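Rubredoxin\:oxygen oxidoreductase (Desulfovibrio gigas, PDB 1E5D) catalyses the four-electron reduction of one oxygen molecule to two water molecules, using flavin mononucleotide and a diiron centre. Local coordinates at residues P203-A208 with E245-K250; E220-D225 with F238-Y243. One frame throughout, in Å; residues are numbered along the deposited sequence.

Contact 1. Residues P203-A208 with E245-K250; sequences PQTLKA and EYAEQK
Ala-247 sets its methyl group against Thr-205 and Leu-206 where helix 202-214 meets the last turn of helix 233-248. The arrangement illustrates how one small residue lets two helices come close: the CA atoms of Thr-205 and Ala-247 are 6.4 Å apart, and the alanine CB is touched by two consecutive residues of the other helix. Thr-205 offers its methyl branch, with CG2 lying 3.7 Å from CB of Ala-247. Its first torsion (chi1 -66°) sorts the two branches, placing CG2 anti to the backbone N and OG1 beside it, and the hydroxyl is bound to the backbone O of Tyr-201 and to the OH of Tyr-194. The buried polar end is thus satisfied by the backbone just before the helix and by Tyr-194 of helix 183-198, while the apolar branch takes part in the packing. Leu-206 comes alongside the same methyl at the base of its fork: CG is 3.7 Å from CB of Ala-247, and CD2 adds a second touch at 3.8 Å to that CB. Here CG lies anti to the carbonyl carbon (chi1 -66°), which brings the branch point and CD2 up to the methyl. Two residues beyond Ala-247 the chain leaves the helix, as Gln-249 takes positive phi; its NE2 makes a weak bond of 3.4 Å to O of Ala-247, and its OE1 is held by Asn-199 and by the backbone N of Gln-335, in the flavodoxin-like part. Helix 183-198 packs against the same spot, with Val-198 on Thr-205 and Tyr-194 on Ala-247, and Leu-145 of a loop also touches Thr-205.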
loop_
_atom_site.group_PDB
_atom_site.type_symbol
_atom_site.label_atom_id
_atom_site.label_comp_id
_atom_site.label_asym_id
_atom_site.label_seq_id
_atom_site.Cartn_x
_atom_site.Cartn_y
_atom_site.Cartn_z
ATOM N N PRO A 203 10.372 -4.803 -24.821
ATOM C CA PRO A 203 10.922 -5.481 -26.006
ATOM C C PRO A 203 9.842 -5.824 -27.025
ATOM O O PRO A 203 10.002 -5.570 -28.219
ATOM C CB PRO A 203 11.531 -6.775 -25.469
ATOM C CG PRO A 203 11.636 -6.612 -23.996
ATOM C CD PRO A 203 10.690 -5.533 -23.585
ATOM N N GLN A 204 8.740 -6.411 -26.560
ATOM C CA GLN A 204 7.687 -6.751 -27.520
ATOM C C GLN A 204 7.205 -5.471 -28.197
ATOM O O GLN A 204 6.862 -5.467 -29.370
ATOM C CB GLN A 204 6.520 -7.477 -26.864
ATOM C CG GLN A 204 6.854 -8.899 -26.456
ATOM C CD GLN A 204 7.612 -8.986 -25.149
ATOM O OE1 GLN A 204 8.314 -8.064 -24.741
ATOM N NE2 GLN A 204 7.485 -10.113 -24.459
ATOM N N THR A 205 7.219 -4.405 -27.397
ATOM C CA THR A 205 6.789 -3.113 -27.907
ATOM C C THR A 205 7.605 -2.779 -29.151
ATOM O O THR A 205 7.082 -2.435 -30.206
ATOM C CB THR A 205 6.970 -2.001 -26.862
ATOM O OG1 THR A 205 6.085 -2.219 -25.753
ATOM C CG2 THR A 205 6.612 -0.651 -27.460
ATOM N N LEU A 206 8.920 -2.902 -28.979
ATOM C CA LEU A 206 9.832 -2.575 -30.070
ATOM C C LEU A 206 9.686 -3.544 -31.237
ATOM O O LEU A 206 9.623 -3.129 -32.396
ATOM C CB LEU A 206 11.270 -2.545 -29.542
ATOM C CG LEU A 206 11.549 -1.420 -28.545
ATOM C CD1 LEU A 206 12.933 -1.603 -27.953
ATOM C CD2 LEU A 206 11.416 -0.055 -29.191
ATOM N N LYS A 207 9.624 -4.838 -30.948
ATOM C CA LYS A 207 9.472 -5.826 -32.013
ATOM C C LYS A 207 8.219 -5.552 -32.836
ATOM O O LYS A 207 8.255 -5.407 -34.058
ATOM C CB LYS A 207 9.440 -7.228 -31.404
ATOM C CG LYS A 207 10.340 -8.229 -32.108
ATOM C CD LYS A 207 11.694 -8.358 -31.432
ATOM C CE LYS A 207 11.831 -9.686 -30.703
ATOM N NZ LYS A 207 13.248 -10.131 -30.572
ATOM N N ALA A 208 7.081 -5.479 -32.153
ATOM C CA ALA A 208 5.806 -5.281 -32.828
ATOM C C ALA A 208 5.843 -4.038 -33.698
ATOM O O ALA A 208 5.304 -3.957 -34.795
ATOM C CB ALA A 208 4.679 -5.184 -31.810
ATOM N N GLU A 245 10.324 5.469 -27.927
ATOM C CA GLU A 245 10.963 6.182 -26.830
ATOM C C GLU A 245 10.553 5.616 -25.477
ATOM O O GLU A 245 11.387 5.384 -24.597
ATOM C CB GLU A 245 10.594 7.660 -26.914
ATOM C CG GLU A 245 11.189 8.550 -25.839
ATOM C CD GLU A 245 10.789 10.002 -26.064
ATOM O OE1 GLU A 245 10.502 10.337 -27.237
ATOM O OE2 GLU A 245 10.765 10.779 -25.087
ATOM N N TYR A 246 9.251 5.390 -25.279
ATOM C CA TYR A 246 8.837 4.811 -24.004
ATOM C C TYR A 246 9.518 3.463 -23.789
ATOM O O TYR A 246 10.018 3.206 -22.696
ATOM C CB TYR A 246 7.315 4.638 -23.904
ATOM C CG TYR A 246 6.548 5.938 -24.009
ATOM C CD1 TYR A 246 7.168 7.131 -23.641
ATOM C CD2 TYR A 246 5.240 5.991 -24.468
ATOM C CE1 TYR A 246 6.503 8.340 -23.722
ATOM C CE2 TYR A 246 4.571 7.200 -24.554
ATOM C CZ TYR A 246 5.206 8.366 -24.180
ATOM O OH TYR A 246 4.572 9.583 -24.255
ATOM N N ALA A 247 9.527 2.610 -24.809
ATOM C CA ALA A 247 10.077 1.269 -24.634
ATOM C C ALA A 247 11.589 1.292 -24.454
ATOM O O ALA A 247 12.155 0.373 -23.852
ATOM C CB ALA A 247 9.716 0.383 -25.821
ATOM N N GLU A 248 12.248 2.324 -24.982
ATOM C CA GLU A 248 13.712 2.372 -24.924
ATOM C C GLU A 248 14.196 2.779 -23.537
ATOM O O GLU A 248 15.274 2.336 -23.135
ATOM C CB GLU A 248 14.279 3.287 -26.016
ATOM C CG GLU A 248 14.861 2.511 -27.184
ATOM C CD GLU A 248 15.024 3.288 -28.467
ATOM O OE1 GLU A 248 14.855 4.525 -28.482
ATOM O OE2 GLU A 248 15.335 2.653 -29.503
ATOM N N GLN A 249 13.425 3.578 -22.812
ATOM C CA GLN A 249 13.745 3.836 -21.409
ATOM C C GLN A 249 15.158 4.370 -21.231
ATOM O O GLN A 249 15.961 3.967 -20.393
ATOM C CB GLN A 249 13.531 2.545 -20.606
ATOM C CG GLN A 249 12.050 2.220 -20.417
ATOM C CD GLN A 249 11.835 0.858 -19.786
ATOM O OE1 GLN A 249 11.926 0.724 -18.565
ATOM N NE2 GLN A 249 11.566 -0.164 -20.588
ATOM N N LYS A 250 15.485 5.336 -22.094
ATOM C CA LYS A 250 16.814 5.931 -21.976
ATOM C C LYS A 250 16.826 6.875 -20.780
ATOM O O LYS A 250 15.878 7.625 -20.542
ATOM C CB LYS A 250 17.190 6.649 -23.269
ATOM C CG LYS A 250 17.967 5.822 -24.277
ATOM C CD LYS A 250 17.871 4.335 -23.960
ATOM C CE LYS A 250 19.202 3.786 -23.463
ATOM N NZ LYS A 250 19.240 2.298 -23.471
#

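Contact 2. Residues E220-D225 with F238-Y243; sequences EFICPD and FAVQKY
Ile-222, Ala-239 and Val-240 form a small, purely apolar helix-on-sheet contact in which helix 233-248 lies over strand 221-224 of the six-stranded mixed sheet. The two segments together bury just 73 Å², and the nearest CA atoms, those of Ile-222 and Ala-239, are 8.5 Å apart. A gap of this size is bridged from the strand side by the extended arm of Ile-222, packed against an alanine. The CB of Ile-222 points to the helix, and CG1 and CD1 continue the reach, with CD1 roughly anti to CA about the CB-CG1 bond (chi2 158°). The terminal methyl therefore does the touching: CD1 meets CB of Ala-239 end-on at 4.0 Å and approaches CG2 of Val-240 more loosely, at 4.5 Å. Because Ala-239 is short and also faces the sheet, it receives the isoleucine tip, whereas Val-240, one residue on around the helix, supplies CG2 beside the isoleucine CD1. In the metallo-beta-lactamase fold two central sheets are layered between helices, and here helix 233-248 belongs to the outer layer on the second sheet. The chain leaves strand 221-224 through a loop carrying His-226, a ligand of the diiron site, then forms the short antiparallel strand 230-231 and enters the helix. Phe-230 of that strand touches both Ile-222 and Ala-239, and Phe-167, from the loop after strand 160-164, does the same. Farther along the strand segment, OD2 of Asp-225 is hydrogen-bonded to ND1 of His-84. The side chain of Ile-222 itself remains about 13 Å from the bound mu-oxo-diiron.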
loop_
_atom_site.group_PDB
_atom_site.type_symbol
_atom_site.label_atom_id
_atom_site.label_comp_id
_atom_site.label_asym_id
_atom_site.label_seq_id
_atom_site.Cartn_x
_atom_site.Cartn_y
_atom_site.Cartn_z
ATOM N N GLU A 220 -2.929 6.867 -40.906
ATOM C CA GLU A 220 -3.464 8.216 -40.946
ATOM C C GLU A 220 -4.346 8.429 -39.713
ATOM O O GLU A 220 -4.580 9.542 -39.270
ATOM C CB GLU A 220 -4.258 8.472 -42.223
ATOM C CG GLU A 220 -3.693 9.607 -43.067
ATOM C CD GLU A 220 -3.226 9.161 -44.436
ATOM O OE1 GLU A 220 -4.058 9.152 -45.369
ATOM O OE2 GLU A 220 -2.034 8.823 -44.600
ATOM N N PHE A 221 -4.805 7.310 -39.178
ATOM C CA PHE A 221 -5.613 7.210 -37.990
ATOM C C PHE A 221 -5.199 6.049 -37.097
ATOM O O PHE A 221 -5.177 4.897 -37.549
ATOM C CB PHE A 221 -7.069 6.964 -38.386
ATOM C CG PHE A 221 -7.761 8.171 -38.982
ATOM C CD1 PHE A 221 -8.288 9.141 -38.149
ATOM C CD2 PHE A 221 -7.869 8.306 -40.356
ATOM C CE1 PHE A 221 -8.928 10.240 -38.693
ATOM C CE2 PHE A 221 -8.515 9.399 -40.904
ATOM C CZ PHE A 221 -9.042 10.365 -40.067
ATOM N N ILE A 222 -4.892 6.331 -35.831
ATOM C CA ILE A 222 -4.760 5.211 -34.899
ATOM C C ILE A 222 -5.917 5.254 -33.898
ATOM O O ILE A 222 -6.151 6.291 -33.295
ATOM C CB ILE A 222 -3.435 5.177 -34.132
ATOM C CG1 ILE A 222 -2.244 4.905 -35.049
ATOM C CG2 ILE A 222 -3.531 4.172 -32.991
ATOM C CD1 ILE A 222 -0.907 5.354 -34.501
ATOM N N CYS A 223 -6.601 4.136 -33.775
ATOM C CA CYS A 223 -7.824 3.996 -33.003
ATOM C C CYS A 223 -7.650 3.009 -31.855
ATOM O O CYS A 223 -7.799 1.800 -32.028
ATOM C CB CYS A 223 -8.955 3.548 -33.937
ATOM S SG CYS A 223 -9.193 4.643 -35.362
ATOM N N PRO A 224 -7.313 3.545 -30.686
ATOM C CA PRO A 224 -7.180 2.748 -29.464
ATOM C C PRO A 224 -8.484 2.632 -28.668
ATOM O O PRO A 224 -9.448 3.370 -28.894
ATOM C CB PRO A 224 -6.139 3.560 -28.686
ATOM C CG PRO A 224 -6.425 4.970 -29.050
ATOM C CD PRO A 224 -7.000 4.963 -30.438
ATOM N N ASP A 225 -8.489 1.688 -27.735
ATOM C CA ASP A 225 -9.559 1.357 -26.821
ATOM C C ASP A 225 -9.930 2.483 -25.861
ATOM O O ASP A 225 -11.089 2.559 -25.474
ATOM C CB ASP A 225 -9.136 0.175 -25.937
ATOM C CG ASP A 225 -9.303 -1.158 -26.630
ATOM O OD1 ASP A 225 -9.939 -1.195 -27.700
ATOM O OD2 ASP A 225 -8.759 -2.154 -26.109
ATOM N N PHE A 238 3.858 10.591 -34.414
ATOM C CA PHE A 238 4.089 10.989 -33.030
ATOM C C PHE A 238 3.860 9.804 -32.093
ATOM O O PHE A 238 4.759 9.447 -31.325
ATOM C CB PHE A 238 3.176 12.151 -32.675
ATOM C CG PHE A 238 3.256 12.638 -31.243
ATOM C CD1 PHE A 238 4.369 13.317 -30.780
ATOM C CD2 PHE A 238 2.205 12.412 -30.371
ATOM C CE1 PHE A 238 4.429 13.771 -29.471
ATOM C CE2 PHE A 238 2.258 12.864 -29.065
ATOM C CZ PHE A 238 3.370 13.547 -28.609
ATOM N N ALA A 239 2.679 9.190 -32.154
ATOM C CA ALA A 239 2.345 8.067 -31.290
ATOM C C ALA A 239 3.418 6.982 -31.316
ATOM O O ALA A 239 3.892 6.515 -30.274
ATOM C CB ALA A 239 1.006 7.439 -31.673
ATOM N N VAL A 240 3.792 6.571 -32.524
ATOM C CA VAL A 240 4.742 5.479 -32.695
ATOM C C VAL A 240 6.152 5.891 -32.292
ATOM O O VAL A 240 6.884 5.090 -31.713
ATOM C CB VAL A 240 4.758 4.983 -34.154
ATOM C CG1 VAL A 240 5.954 4.076 -34.391
ATOM C CG2 VAL A 240 3.454 4.277 -34.462
ATOM N N GLN A 241 6.509 7.133 -32.599
ATOM C CA GLN A 241 7.765 7.695 -32.131
ATOM C C GLN A 241 7.909 7.453 -30.629
ATOM O O GLN A 241 8.830 6.813 -30.139
ATOM C CB GLN A 241 7.791 9.191 -32.405
ATOM C CG GLN A 241 8.729 9.703 -33.475
ATOM C CD GLN A 241 8.811 11.224 -33.448
ATOM O OE1 GLN A 241 8.575 11.862 -32.420
ATOM N NE2 GLN A 241 9.146 11.805 -34.594
ATOM N N LYS A 242 6.928 7.993 -29.918
ATOM C CA LYS A 242 6.835 7.958 -28.469
ATOM C C LYS A 242 6.898 6.551 -27.899
ATOM O O LYS A 242 7.643 6.326 -26.947
ATOM C CB LYS A 242 5.532 8.665 -28.062
ATOM C CG LYS A 242 5.726 10.181 -28.073
ATOM C CD LYS A 242 6.421 10.622 -26.788
ATOM C CE LYS A 242 7.459 11.695 -27.060
ATOM N NZ LYS A 242 8.082 12.206 -25.806
ATOM N N TYR A 243 6.138 5.617 -28.469
ATOM C CA TYR A 243 6.144 4.257 -27.937
ATOM C C TYR A 243 7.549 3.677 -27.976
ATOM O O TYR A 243 7.981 3.010 -27.038
ATOM C CB TYR A 243 5.160 3.346 -28.694
ATOM C CG TYR A 243 3.901 3.190 -27.864
ATOM C CD1 TYR A 243 3.320 4.347 -27.346
ATOM C CD2 TYR A 243 3.315 1.969 -27.593
ATOM C CE1 TYR A 243 2.173 4.274 -26.582
ATOM C CE2 TYR A 243 2.164 1.899 -26.821
ATOM C CZ TYR A 243 1.599 3.054 -26.318
ATOM O OH TYR A 243 0.454 3.008 -25.547
#

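Contacts 1 and 2 use successive parts of helix 233-248, with their centres 14 Å apart. In chain order the segments run 203-208, 220-225, 238-243 and 245-250, so the strand-to-helix pairing of contact 2 falls wholly between the two partners of contact 1. Helix 202-214 leads into strand 221-224, and the later helix returns to pack on both. The contacts meet directly where CG2 of Thr-205 lies 3.9 Å from O of Tyr-243. Contact 1 joins two outer helices, and contact 2 joins the later of them to the second sheet of the lactamase-like domain, whose strand 221-224 leads to the diiron ligand His-226; contact 1 also lies where the chain turns toward the flavodoxin-like part.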